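PDB 2H1R: dimethyladenosine transferase, putative from Plasmodium falciparum, which probably transfers methyl groups from S-adenosyl-L-methionine to adenines of ribosomal RNA, as other members of the rRNA adenine N6-methyltransferase family do. Local coordinates for residues 148-151 against 156-159; 213-218 against 272-277; 128-133 against 199-204; 225-230 against 287-292. All coordinates share one frame; numbering follows the deposited sequence.

Interaction 1 of 4, residues 148-151 against 156-159; sequences MLAN and NYSR
Ala150 turns its methyl group into a corner made by Asn156 and Tyr157. The carboxamide of Asn156 flanks the methyl, with OD1 3.7 Å from Ala150 CB, and the backbone O of Asn156 closes in on the same carbon. Tyr157 touches the methyl with its own CB, 4.2 Å from Ala150 CB, and turns its ring to two carbonyl oxygens. Its CG is anti to the backbone N (chi1 180°), which carries the ring along the outgoing chain of Ala150 and Asn151. The carbonyl O of Ala150 lies at the ring edge, near its plane, 3.8 Å from Tyr157 CD1, while Asn151 O approaches obliquely and comes within 3.3 Å of Tyr157 CB. A water bridges the two arms of the loop: it accepts from Asn151 N at 2.8 Å and donates to Asn156 OD1 at 3.0 Å. The contact thus pinches the connection between helices 142-148 and 159-167 in the methyltransferase domain. Farther out, the hydroxyl of Tyr157 hydrogen-bonds to Leu277 O, tying this connection to the C-terminal helical region. With water as the polar link, the pinch rests on shape and weak electrostatics more than on direct bonds.

Interaction 2 of 4, residues 213-218 against 272-277; sequences RICFSR and KRSINL
The C-terminal helical part that follows the Rossmann-like methyltransferase domain is closed here by a short 3-10 turn, residues 274-276, set against the last turn of helix 205-216. In this family the helical part comes after the class I methyltransferase fold, and the contact joins its first helix to the loop leading into its last, helix 279-291. Ser274 is the residue that fits between Cys215 and Phe216. Its CB lies over one face of the Phe216 ring, displaced toward the rim, in a CH-pi contact 4.1 Å from the centroid and 20° off the ring normal. The rim of the same ring reaches the turn's backbone, where Phe216 CZ stands 3.6 Å from Ser274 O. That oxygen also accepts from Leu277 N at 2.9 Å, a bond that holds the turn in shape beside the ring.

The hydroxyl goes the other way. Ser274 OG lies anti to its carbonyl carbon (chi1 -61°), which brings it against the side of the helix, 3.2 Å from Cys215 CB. Around this seam, Phe282 and Leu223 touch both Cys215 and Ser274, so helices 279-291 and 223-227 both border it. Backbone bonds between Ile275 and Lys219 and between Lys272 and Leu223 fasten the loop to the link after helix 205-216 and the start of helix 223-227. A water sits beside Ser274 OG at the polar end of the seam and may give a weak hydrogen bond to Cys215 O, 3.3 Å away.

Interaction 3 of 4, residues 128-133 against 199-204; sequences SHRPLF and SSFLTN
Phe201 receives two unlike neighbours, Leu132 over one face and Arg130 at its edge. Leu132 CD1 stands above the ring in a CH-pi contact, 4.0 Å from the centroid and 17° off the normal, displaced toward the rim. The second branch of the leucine lies on the same face, over the ring's margin, bringing Leu132 CD2 to 3.7 Å from Phe201 CD2. The guanidinium of Arg130 is turned almost square to the ring, the planes 89° apart, so that the ring presents its edge to a guanidinium face. Arg130 NH1 is 3.6 Å from Phe201 CD1 and lies in the ring plane, an arrangement distinct from the stacked form of cation-pi contact.

These groups belong to two connections of the Rossmann-like methyltransferase fold: the loop between helix 119-128 and strand 135-141, and the short 3-10 turn after strand 189-196, where the chain leaves the sheet for helix 205-216. The site is at the surface.

A bend at chi2 (-62°) folds the arginine back on its own loop, where Arg130 NH2 donates to His129 O at 2.9 Å. That donor sits above the carbonyl plane, although the oxygen lies in the guanidinium plane. Ile127 O is a further acceptor for the same nitrogen, so two backbone oxygens, one in the last turn of helix 119-128 and one just after it, restrain the guanidinium's rotation. Phe167 of helix 159-167 also meets the Phe201 ring, and Ser200 OG bonds to Leu166 O.

Interaction 4 of 4, residues 225-230 against 287-292; sequences AIFKRN and LEFNKK
The ring of Phe227 has Phe289 CZ over one face, 3.7 Å above the plane and displaced toward the rim. The two phenyl groups come from opposite directions, and each offers its outer end, with Phe227 CZ 3.8 Å from Phe289 CE1. The planes are tilted by 29° and the rings are strongly offset, with centroids 5.1 Å apart. Both side chains place CG anti to the carbonyl carbon (chi1 -78° for Phe227 and -76° for Phe289), pointing each ring toward the other helix. The backbones stay well separated, the CA atoms of Phe227 and Phe289 being 11.9 Å apart, and within these two segments the rings alone make the contact between helix 223-227 and helix 279-291 of the C-terminal helical part. Other helices complete the surroundings: Leu211 of helix 205-216 and Leu236 of helix 230-246 touch Phe227, while Cys260 of helix 256-266 touches Phe289 and Phe296 meets it edge-to-face. Because the pair is buried and purely apolar, the contact between the ring ends is probably held by dispersion and burial rather than by face-on stacking.

Overall arrangement
Two of the four contacts are buried and belong to the C-terminal helical part: interactions 2 and 4 both join the region of helices 205-216 and 223-227 to helix 279-291 or the loop before it, and they touch through Ile214 and Ile226. Interaction 4 is wholly aromatic, whereas interaction 2 mixes a CH-pi contact with water and backbone atoms. Interactions 1 and 3 lie in loops of the methyltransferase domain. Interaction 3 is a surface contact with a charged group at a ring edge; interaction 1 is partly buried and water-bridged. Tyr157 and Leu277 link interactions 1 and 2, whereas interaction 3 touches none of the others.

Interaction 1 of 4, residues 148-151 against 156-159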
loop_
_atom_site.group_PDB
_atom_site.type_symbol
_atom_site.label_atom_id
_atom_site.label_comp_id
_atom_site.label_asym_id
_atom_site.label_seq_id
_atom_site.Cartn_x
_atom_site.Cartn_y
_atom_site.Cartn_z
ATOM N N MET A 148 3.510 6.548 5.468
ATOM C CA MET A 148 3.940 5.297 4.887
ATOM C C MET A 148 5.325 4.981 5.433
ATOM O O MET A 148 5.684 3.839 5.566
ATOM C CB MET A 148 4.028 5.420 3.355
ATOM C CG MET A 148 2.688 5.541 2.655
ATOM S SD MET A 148 3.001 5.829 0.904
ATOM C CE MET A 148 3.593 4.197 0.384
ATOM N N LEU A 149 6.109 6.025 5.709
ATOM C CA LEU A 149 7.496 5.883 6.137
ATOM C C LEU A 149 7.624 5.883 7.676
ATOM O O LEU A 149 8.717 5.828 8.217
ATOM C CB LEU A 149 8.335 7.051 5.564
ATOM C CG LEU A 149 8.576 6.986 4.035
ATOM C CD1 LEU A 149 9.105 8.340 3.493
ATOM C CD2 LEU A 149 9.507 5.886 3.734
ATOM N N ALA A 150 6.508 5.961 8.368
ATOM C CA ALA A 150 6.548 6.080 9.845
ATOM C C ALA A 150 7.334 5.019 10.618
ATOM O O ALA A 150 7.393 3.813 10.254
ATOM C CB ALA A 150 5.164 6.291 10.388
ATOM N N ASN A 151 7.984 5.464 11.699
ATOM C CA ASN A 151 8.694 4.533 12.581
ATOM C C ASN A 151 7.758 3.891 13.606
ATOM O O ASN A 151 6.804 4.509 14.079
ATOM C CB ASN A 151 9.829 5.238 13.333
ATOM C CG ASN A 151 10.806 5.932 12.398
ATOM O OD1 ASN A 151 10.958 7.150 12.452
ATOM N ND2 ASN A 151 11.467 5.166 11.545
ATOM N N ASN A 156 2.458 8.855 14.579
ATOM C CA ASN A 156 1.888 8.837 13.186
ATOM C C ASN A 156 2.005 7.430 12.549
ATOM O O ASN A 156 1.713 7.240 11.360
ATOM C CB ASN A 156 2.537 9.903 12.262
ATOM C CG ASN A 156 4.012 9.647 12.033
ATOM O OD1 ASN A 156 4.696 9.023 12.859
ATOM N ND2 ASN A 156 4.525 10.114 10.883
ATOM N N TYR A 157 2.406 6.447 13.333
ATOM C CA TYR A 157 2.511 5.041 12.844
ATOM C C TYR A 157 1.115 4.434 12.882
ATOM O O TYR A 157 0.434 4.543 13.883
ATOM C CB TYR A 157 3.495 4.313 13.743
ATOM C CG TYR A 157 3.763 2.854 13.451
ATOM C CD1 TYR A 157 4.533 2.472 12.353
ATOM C CD2 TYR A 157 3.270 1.864 14.300
ATOM C CE1 TYR A 157 4.846 1.115 12.116
ATOM C CE2 TYR A 157 3.574 0.523 14.079
ATOM C CZ TYR A 157 4.326 0.158 12.961
ATOM O OH TYR A 157 4.616 -1.177 12.741
ATOM N N SER A 158 0.670 3.825 11.773
ATOM C CA SER A 158 -0.759 3.496 11.635
ATOM C C SER A 158 -0.976 2.173 10.878
ATOM O O SER A 158 0.009 1.514 10.461
ATOM C CB SER A 158 -1.513 4.641 10.945
ATOM O OG SER A 158 -1.180 4.676 9.559
ATOM N N ARG A 159 -2.244 1.805 10.731
ATOM C CA ARG A 159 -2.622 0.607 9.947
ATOM C C ARG A 159 -2.063 0.731 8.521
ATOM O O ARG A 159 -1.516 -0.229 7.991
ATOM C CB ARG A 159 -4.127 0.474 9.919
ATOM C CG ARG A 159 -4.641 -0.769 9.147
ATOM C CD ARG A 159 -6.137 -0.879 9.251
ATOM N NE ARG A 159 -6.805 0.396 8.982
ATOM C CZ ARG A 159 -7.270 0.763 7.791
ATOM N NH1 ARG A 159 -7.841 1.951 7.644
ATOM N NH2 ARG A 159 -7.178 -0.052 6.747
HETATM O O HOH W 1 7.485 8.194 12.314
#

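Interaction 2 of 4, residues 213-218 against 272-277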
loop_
_atom_site.group_PDB
_atom_site.type_symbol
_atom_site.label_atom_id
_atom_site.label_comp_id
_atom_site.label_asym_id
_atom_site.label_seq_id
_atom_site.Cartn_x
_atom_site.Cartn_y
_atom_site.Cartn_z
ATOM N N ARG A 213 -7.685 -3.210 11.825
ATOM C CA ARG A 213 -8.717 -2.221 12.189
ATOM C C ARG A 213 -9.188 -2.373 13.649
ATOM O O ARG A 213 -9.374 -1.366 14.364
ATOM C CB ARG A 213 -9.905 -2.276 11.220
ATOM C CG ARG A 213 -9.565 -1.658 9.855
ATOM C CD ARG A 213 -10.732 -1.893 8.884
ATOM N NE ARG A 213 -10.490 -1.349 7.562
ATOM C CZ ARG A 213 -10.813 -0.108 7.202
ATOM N NH1 ARG A 213 -11.357 0.710 8.083
ATOM N NH2 ARG A 213 -10.569 0.324 5.966
ATOM N N ILE A 214 -9.324 -3.608 14.113
ATOM C CA ILE A 214 -9.658 -3.837 15.509
ATOM C C ILE A 214 -8.581 -3.273 16.430
ATOM O O ILE A 214 -8.887 -2.522 17.374
ATOM C CB ILE A 214 -9.869 -5.353 15.826
ATOM C CG1 ILE A 214 -11.056 -5.897 15.046
ATOM C CG2 ILE A 214 -10.134 -5.557 17.312
ATOM C CD1 ILE A 214 -11.199 -7.417 15.156
ATOM N N CYS A 215 -7.343 -3.642 16.158
ATOM C CA CYS A 215 -6.205 -3.276 16.987
ATOM C C CYS A 215 -5.877 -1.783 16.926
ATOM O O CYS A 215 -5.559 -1.190 17.961
ATOM C CB CYS A 215 -4.974 -4.095 16.584
ATOM S SG CYS A 215 -5.222 -5.887 16.935
ATOM N N PHE A 216 -5.975 -1.183 15.742
ATOM C CA PHE A 216 -5.622 0.235 15.589
ATOM C C PHE A 216 -6.723 1.194 15.936
ATOM O O PHE A 216 -6.514 2.379 15.902
ATOM C CB PHE A 216 -4.929 0.567 14.238
ATOM C CG PHE A 216 -3.454 0.250 14.232
ATOM C CD1 PHE A 216 -3.019 -1.052 14.095
ATOM C CD2 PHE A 216 -2.486 1.271 14.415
ATOM C CE1 PHE A 216 -1.664 -1.371 14.127
ATOM C CE2 PHE A 216 -1.113 0.967 14.466
ATOM C CZ PHE A 216 -0.697 -0.347 14.329
ATOM N N SER A 217 -7.898 0.678 16.298
ATOM C CA SER A 217 -8.991 1.522 16.766
ATOM C C SER A 217 -8.614 2.324 18.017
ATOM O O SER A 217 -9.106 3.433 18.226
ATOM C CB SER A 217 -10.228 0.696 17.078
ATOM O OG SER A 217 -11.168 1.527 17.733
ATOM N N ARG A 218 -7.792 1.728 18.873
ATOM C CA ARG A 218 -7.239 2.429 20.042
ATOM C C ARG A 218 -5.803 1.954 20.100
ATOM O O ARG A 218 -5.475 1.054 20.850
ATOM C CB ARG A 218 -8.062 2.083 21.315
ATOM C CG ARG A 218 -9.540 2.547 21.186
ATOM C CD ARG A 218 -10.465 2.281 22.373
ATOM N NE ARG A 218 -10.221 1.088 23.196
ATOM C CZ ARG A 218 -10.947 -0.031 23.164
ATOM N NH1 ARG A 218 -11.945 -0.160 22.295
ATOM N NH2 ARG A 218 -10.652 -1.043 23.981
ATOM N N LYS A 272 1.194 -5.671 25.286
ATOM C CA LYS A 272 1.714 -4.885 24.162
ATOM C C LYS A 272 0.640 -3.998 23.548
ATOM O O LYS A 272 -0.536 -4.336 23.572
ATOM C CB LYS A 272 2.349 -5.771 23.088
ATOM C CG LYS A 272 3.368 -6.806 23.586
ATOM C CD LYS A 272 4.718 -6.213 23.860
ATOM C CE LYS A 272 5.737 -7.299 24.153
ATOM N NZ LYS A 272 5.979 -8.206 22.977
ATOM N N ARG A 273 1.054 -2.859 22.987
ATOM C CA ARG A 273 0.143 -1.890 22.359
ATOM C C ARG A 273 0.410 -1.889 20.870
ATOM O O ARG A 273 1.557 -2.034 20.453
ATOM C CB ARG A 273 0.379 -0.486 22.939
ATOM C CG ARG A 273 0.160 -0.506 24.469
ATOM C CD ARG A 273 0.906 0.593 25.159
ATOM N NE ARG A 273 0.896 0.393 26.619
ATOM C CZ ARG A 273 -0.083 0.747 27.430
ATOM N NH1 ARG A 273 0.015 0.495 28.732
ATOM N NH2 ARG A 273 -1.174 1.322 26.974
ATOM N N SER A 274 -0.641 -1.759 20.064
ATOM C CA SER A 274 -0.491 -1.985 18.620
ATOM C C SER A 274 0.493 -1.033 17.987
ATOM O O SER A 274 1.291 -1.426 17.153
ATOM C CB SER A 274 -1.838 -1.857 17.921
ATOM O OG SER A 274 -2.699 -2.827 18.449
ATOM N N ILE A 275 0.503 0.215 18.464
ATOM C CA ILE A 275 1.473 1.193 17.985
ATOM C C ILE A 275 2.932 0.772 18.102
ATOM O O ILE A 275 3.782 1.283 17.366
ATOM C CB ILE A 275 1.232 2.578 18.664
ATOM C CG1 ILE A 275 1.695 3.713 17.722
ATOM C CG2 ILE A 275 1.859 2.583 20.098
ATOM C CD1 ILE A 275 1.180 5.031 18.093
ATOM N N ASN A 276 3.247 -0.155 19.016
ATOM C CA ASN A 276 4.649 -0.620 19.201
ATOM C C ASN A 276 4.927 -1.952 18.510
ATOM O O ASN A 276 6.011 -2.495 18.618
ATOM C CB ASN A 276 4.967 -0.731 20.710
ATOM C CG ASN A 276 4.879 0.627 21.402
ATOM O OD1 ASN A 276 5.265 1.615 20.804
ATOM N ND2 ASN A 276 4.342 0.673 22.604
ATOM N N LEU A 277 3.938 -2.456 17.779
ATOM C CA LEU A 277 4.115 -3.752 17.110
ATOM C C LEU A 277 4.368 -3.600 15.595
ATOM O O LEU A 277 4.013 -2.587 14.960
ATOM C CB LEU A 277 2.928 -4.697 17.399
ATOM C CG LEU A 277 2.603 -5.050 18.839
ATOM C CD1 LEU A 277 1.303 -5.774 18.836
ATOM C CD2 LEU A 277 3.679 -5.893 19.536
HETATM O O HOH W 2 -3.530 -1.670 20.532
#

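Interaction 3 of 4, residues 128-133 against 199-204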
loop_
_atom_site.group_PDB
_atom_site.type_symbol
_atom_site.label_atom_id
_atom_site.label_comp_id
_atom_site.label_asym_id
_atom_site.label_seq_id
_atom_site.Cartn_x
_atom_site.Cartn_y
_atom_site.Cartn_z
ATOM N N SER A 128 -3.382 -5.038 -3.945
ATOM C CA SER A 128 -4.279 -6.041 -4.451
ATOM C C SER A 128 -4.034 -6.393 -5.938
ATOM O O SER A 128 -4.569 -7.392 -6.408
ATOM C CB SER A 128 -5.709 -5.625 -4.182
ATOM O OG SER A 128 -6.014 -4.489 -4.952
ATOM N N HIS A 129 -3.203 -5.603 -6.638
ATOM C CA HIS A 129 -2.878 -5.828 -8.053
ATOM C C HIS A 129 -2.171 -7.173 -8.338
ATOM O O HIS A 129 -1.249 -7.578 -7.605
ATOM C CB HIS A 129 -2.046 -4.656 -8.607
ATOM C CG HIS A 129 -1.589 -4.859 -10.024
ATOM N ND1 HIS A 129 -2.393 -4.583 -11.111
ATOM C CD2 HIS A 129 -0.416 -5.311 -10.527
ATOM C CE1 HIS A 129 -1.728 -4.851 -12.226
ATOM N NE2 HIS A 129 -0.526 -5.296 -11.899
ATOM N N ARG A 130 -2.613 -7.838 -9.412
ATOM C CA ARG A 130 -2.049 -9.109 -9.862
ATOM C C ARG A 130 -1.795 -9.058 -11.380
ATOM O O ARG A 130 -2.585 -8.461 -12.114
ATOM C CB ARG A 130 -2.991 -10.281 -9.560
ATOM C CG ARG A 130 -3.299 -10.560 -8.083
ATOM C CD ARG A 130 -2.041 -10.938 -7.290
ATOM N NE ARG A 130 -2.373 -11.175 -5.881
ATOM C CZ ARG A 130 -2.395 -10.235 -4.935
ATOM N NH1 ARG A 130 -2.722 -10.569 -3.687
ATOM N NH2 ARG A 130 -2.088 -8.969 -5.225
ATOM N N PRO A 131 -0.677 -9.634 -11.849
ATOM C CA PRO A 131 0.438 -10.259 -11.124
ATOM C C PRO A 131 1.323 -9.232 -10.410
ATOM O O PRO A 131 1.237 -8.043 -10.693
ATOM C CB PRO A 131 1.246 -10.908 -12.250
ATOM C CG PRO A 131 1.011 -10.031 -13.403
ATOM C CD PRO A 131 -0.440 -9.664 -13.307
ATOM N N LEU A 132 2.187 -9.704 -9.517
ATOM C CA LEU A 132 3.014 -8.799 -8.728
ATOM C C LEU A 132 3.940 -8.050 -9.666
ATOM O O LEU A 132 4.362 -8.581 -10.694
ATOM C CB LEU A 132 3.820 -9.552 -7.675
ATOM C CG LEU A 132 3.216 -9.864 -6.295
ATOM C CD1 LEU A 132 1.734 -10.260 -6.329
ATOM C CD2 LEU A 132 4.044 -10.918 -5.569
ATOM N N PHE A 133 4.222 -6.803 -9.315
ATOM C CA PHE A 133 5.065 -5.929 -10.122
ATOM C C PHE A 133 6.433 -5.832 -9.452
ATOM O O PHE A 133 6.604 -6.291 -8.311
ATOM C CB PHE A 133 4.379 -4.567 -10.318
ATOM C CG PHE A 133 4.071 -3.858 -9.036
ATOM C CD1 PHE A 133 5.053 -3.092 -8.396
ATOM C CD2 PHE A 133 2.797 -3.951 -8.453
ATOM C CE1 PHE A 133 4.784 -2.435 -7.194
ATOM C CE2 PHE A 133 2.518 -3.292 -7.253
ATOM C CZ PHE A 133 3.510 -2.531 -6.625
ATOM N N SER A 199 6.307 -13.260 -0.863
ATOM C CA SER A 199 5.726 -14.240 0.094
ATOM C C SER A 199 4.643 -13.647 0.990
ATOM O O SER A 199 3.865 -14.360 1.621
ATOM C CB SER A 199 6.823 -14.851 0.948
ATOM O OG SER A 199 7.366 -13.843 1.794
ATOM N N SER A 200 4.584 -12.331 1.028
ATOM C CA SER A 200 3.598 -11.664 1.830
ATOM C C SER A 200 2.219 -11.785 1.199
ATOM O O SER A 200 1.191 -11.687 1.883
ATOM C CB SER A 200 3.992 -10.206 2.020
ATOM O OG SER A 200 4.934 -10.129 3.081
ATOM N N PHE A 201 2.200 -12.003 -0.109
ATOM C CA PHE A 201 0.949 -12.192 -0.785
ATOM C C PHE A 201 0.225 -13.525 -0.494
ATOM O O PHE A 201 -0.889 -13.725 -0.926
ATOM C CB PHE A 201 1.087 -11.820 -2.253
ATOM C CG PHE A 201 1.490 -10.376 -2.429
ATOM C CD1 PHE A 201 0.546 -9.411 -2.734
ATOM C CD2 PHE A 201 2.816 -9.968 -2.169
ATOM C CE1 PHE A 201 0.927 -8.053 -2.844
ATOM C CE2 PHE A 201 3.192 -8.633 -2.292
ATOM C CZ PHE A 201 2.246 -7.685 -2.633
ATOM N N LEU A 202 0.834 -14.375 0.314
ATOM C CA LEU A 202 0.129 -15.524 0.874
ATOM C C LEU A 202 -0.905 -15.104 1.956
ATOM O O LEU A 202 -1.890 -15.826 2.227
ATOM C CB LEU A 202 1.154 -16.504 1.423
ATOM C CG LEU A 202 2.125 -17.041 0.363
ATOM C CD1 LEU A 202 3.154 -17.946 0.971
ATOM C CD2 LEU A 202 1.320 -17.774 -0.649
ATOM N N THR A 203 -0.740 -13.896 2.494
ATOM C CA THR A 203 -1.664 -13.375 3.524
ATOM C C THR A 203 -3.060 -13.080 2.977
ATOM O O THR A 203 -3.194 -12.503 1.909
ATOM C CB THR A 203 -1.114 -12.063 4.100
ATOM O OG1 THR A 203 0.155 -12.331 4.675
ATOM C CG2 THR A 203 -2.047 -11.529 5.190
ATOM N N ASN A 204 -4.097 -13.489 3.700
ATOM C CA ASN A 204 -5.455 -13.158 3.348
ATOM C C ASN A 204 -5.703 -11.716 3.744
ATOM O O ASN A 204 -5.854 -11.399 4.949
ATOM C CB ASN A 204 -6.424 -14.098 4.059
ATOM C CG ASN A 204 -7.865 -13.771 3.771
ATOM O OD1 ASN A 204 -8.174 -12.742 3.182
ATOM N ND2 ASN A 204 -8.764 -14.652 4.187
#

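Interaction 4 of 4, residues 225-230 against 287-292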
loop_
_atom_site.group_PDB
_atom_site.type_symbol
_atom_site.label_atom_id
_atom_site.label_comp_id
_atom_site.label_asym_id
_atom_site.label_seq_id
_atom_site.Cartn_x
_atom_site.Cartn_y
_atom_site.Cartn_z
ATOM N N ALA A 225 -6.729 -5.033 26.612
ATOM C CA ALA A 225 -7.817 -4.052 26.715
ATOM C C ALA A 225 -8.695 -3.990 25.465
ATOM O O ALA A 225 -9.890 -3.742 25.556
ATOM C CB ALA A 225 -7.243 -2.667 27.024
ATOM N N ILE A 226 -8.083 -4.182 24.299
ATOM C CA ILE A 226 -8.818 -4.218 23.010
ATOM C C ILE A 226 -9.733 -5.438 22.956
ATOM O O ILE A 226 -10.930 -5.315 22.714
ATOM C CB ILE A 226 -7.805 -4.335 21.829
ATOM C CG1 ILE A 226 -6.858 -3.107 21.766
ATOM C CG2 ILE A 226 -8.541 -4.569 20.483
ATOM C CD1 ILE A 226 -7.486 -1.893 21.227
ATOM N N PHE A 227 -9.162 -6.609 23.188
ATOM C CA PHE A 227 -9.885 -7.883 22.983
ATOM C C PHE A 227 -10.847 -8.235 24.116
ATOM O O PHE A 227 -11.751 -9.078 23.932
ATOM C CB PHE A 227 -8.899 -9.039 22.673
ATOM C CG PHE A 227 -8.413 -9.029 21.255
ATOM C CD1 PHE A 227 -9.156 -9.632 20.255
ATOM C CD2 PHE A 227 -7.227 -8.335 20.900
ATOM C CE1 PHE A 227 -8.712 -9.596 18.921
ATOM C CE2 PHE A 227 -6.796 -8.263 19.576
ATOM C CZ PHE A 227 -7.549 -8.921 18.579
ATOM N N LYS A 228 -10.689 -7.621 25.286
ATOM C CA LYS A 228 -11.624 -7.942 26.386
ATOM C C LYS A 228 -12.960 -7.241 26.230
ATOM O O LYS A 228 -13.915 -7.559 26.940
ATOM C CB LYS A 228 -11.001 -7.664 27.768
ATOM C CG LYS A 228 -11.108 -6.201 28.176
ATOM C CD LYS A 228 -10.110 -5.883 29.268
ATOM C CE LYS A 228 -10.227 -4.446 29.733
ATOM N NZ LYS A 228 -9.242 -4.309 30.819
ATOM N N ARG A 229 -13.041 -6.273 25.323
ATOM C CA ARG A 229 -14.283 -5.523 25.159
ATOM C C ARG A 229 -15.384 -6.467 24.688
ATOM O O ARG A 229 -15.155 -7.284 23.802
ATOM C CB ARG A 229 -14.105 -4.399 24.157
ATOM C CG ARG A 229 -13.280 -3.266 24.732
ATOM C CD ARG A 229 -14.202 -2.412 25.585
ATOM N NE ARG A 229 -14.974 -1.517 24.742
ATOM C CZ ARG A 229 -14.797 -0.197 24.702
ATOM N NH1 ARG A 229 -13.898 0.379 25.496
ATOM N NH2 ARG A 229 -15.546 0.550 23.890
ATOM N N ASN A 230 -16.563 -6.337 25.291
ATOM C CA ASN A 230 -17.670 -7.262 25.056
ATOM C C ASN A 230 -18.101 -7.247 23.601
ATOM O O ASN A 230 -18.415 -8.308 23.039
ATOM C CB ASN A 230 -18.843 -6.942 25.989
ATOM C CG ASN A 230 -19.758 -8.118 26.186
ATOM O OD1 ASN A 230 -20.845 -8.166 25.614
ATOM N ND2 ASN A 230 -19.319 -9.093 26.988
ATOM N N LEU A 287 -2.064 -15.712 12.611
ATOM C CA LEU A 287 -1.807 -17.171 12.483
ATOM C C LEU A 287 -2.366 -17.949 13.681
ATOM O O LEU A 287 -3.060 -18.954 13.504
ATOM C CB LEU A 287 -0.306 -17.451 12.290
ATOM C CG LEU A 287 0.137 -18.915 12.108
ATOM C CD1 LEU A 287 -0.039 -19.307 10.660
ATOM C CD2 LEU A 287 1.627 -19.099 12.461
ATOM N N GLU A 288 -2.082 -17.466 14.893
ATOM C CA GLU A 288 -2.636 -18.088 16.123
ATOM C C GLU A 288 -4.151 -17.978 16.331
ATOM O O GLU A 288 -4.787 -18.973 16.733
ATOM C CB GLU A 288 -1.840 -17.651 17.363
ATOM C CG GLU A 288 -0.364 -17.963 17.212
ATOM C CD GLU A 288 -0.008 -19.453 17.329
ATOM O OE1 GLU A 288 -0.880 -20.272 17.710
ATOM O OE2 GLU A 288 1.169 -19.788 17.057
ATOM N N PHE A 289 -4.753 -16.813 16.050
ATOM C CA PHE A 289 -6.221 -16.739 15.984
ATOM C C PHE A 289 -6.777 -17.739 14.969
ATOM O O PHE A 289 -7.645 -18.548 15.316
ATOM C CB PHE A 289 -6.754 -15.340 15.668
ATOM C CG PHE A 289 -6.699 -14.385 16.847
ATOM C CD1 PHE A 289 -5.970 -13.195 16.771
ATOM C CD2 PHE A 289 -7.410 -14.664 18.007
ATOM C CE1 PHE A 289 -5.939 -12.306 17.865
ATOM C CE2 PHE A 289 -7.384 -13.783 19.087
ATOM C CZ PHE A 289 -6.616 -12.612 19.020
ATOM N N ASN A 290 -6.252 -17.721 13.740
ATOM C CA ASN A 290 -6.836 -18.611 12.698
ATOM C C ASN A 290 -6.703 -20.106 13.064
ATOM O O ASN A 290 -7.610 -20.896 12.763
ATOM C CB ASN A 290 -6.207 -18.356 11.336
ATOM C CG ASN A 290 -6.670 -17.064 10.684
ATOM O OD1 ASN A 290 -6.118 -16.693 9.659
ATOM N ND2 ASN A 290 -7.731 -16.421 11.212
ATOM N N LYS A 291 -5.582 -20.477 13.688
ATOM C CA LYS A 291 -5.333 -21.857 14.161
ATOM C C LYS A 291 -6.436 -22.326 15.118
ATOM O O LYS A 291 -6.835 -23.520 15.123
ATOM C CB LYS A 291 -3.940 -21.942 14.798
ATOM C CG LYS A 291 -3.317 -23.276 14.928
ATOM C CD LYS A 291 -1.770 -23.160 15.090
ATOM N N LYS A 292 -7.002 -21.381 15.862
ATOM C CA LYS A 292 -8.143 -21.670 16.762
ATOM C C LYS A 292 -9.491 -21.599 16.115
ATOM O O LYS A 292 -10.512 -21.756 16.790
ATOM C CB LYS A 292 -8.113 -20.710 17.952
ATOM C CG LYS A 292 -7.097 -21.129 18.976
ATOM C CD LYS A 292 -7.084 -20.212 20.201
ATOM C CE LYS A 292 -6.631 -21.008 21.448
ATOM N NZ LYS A 292 -6.741 -20.242 22.721
#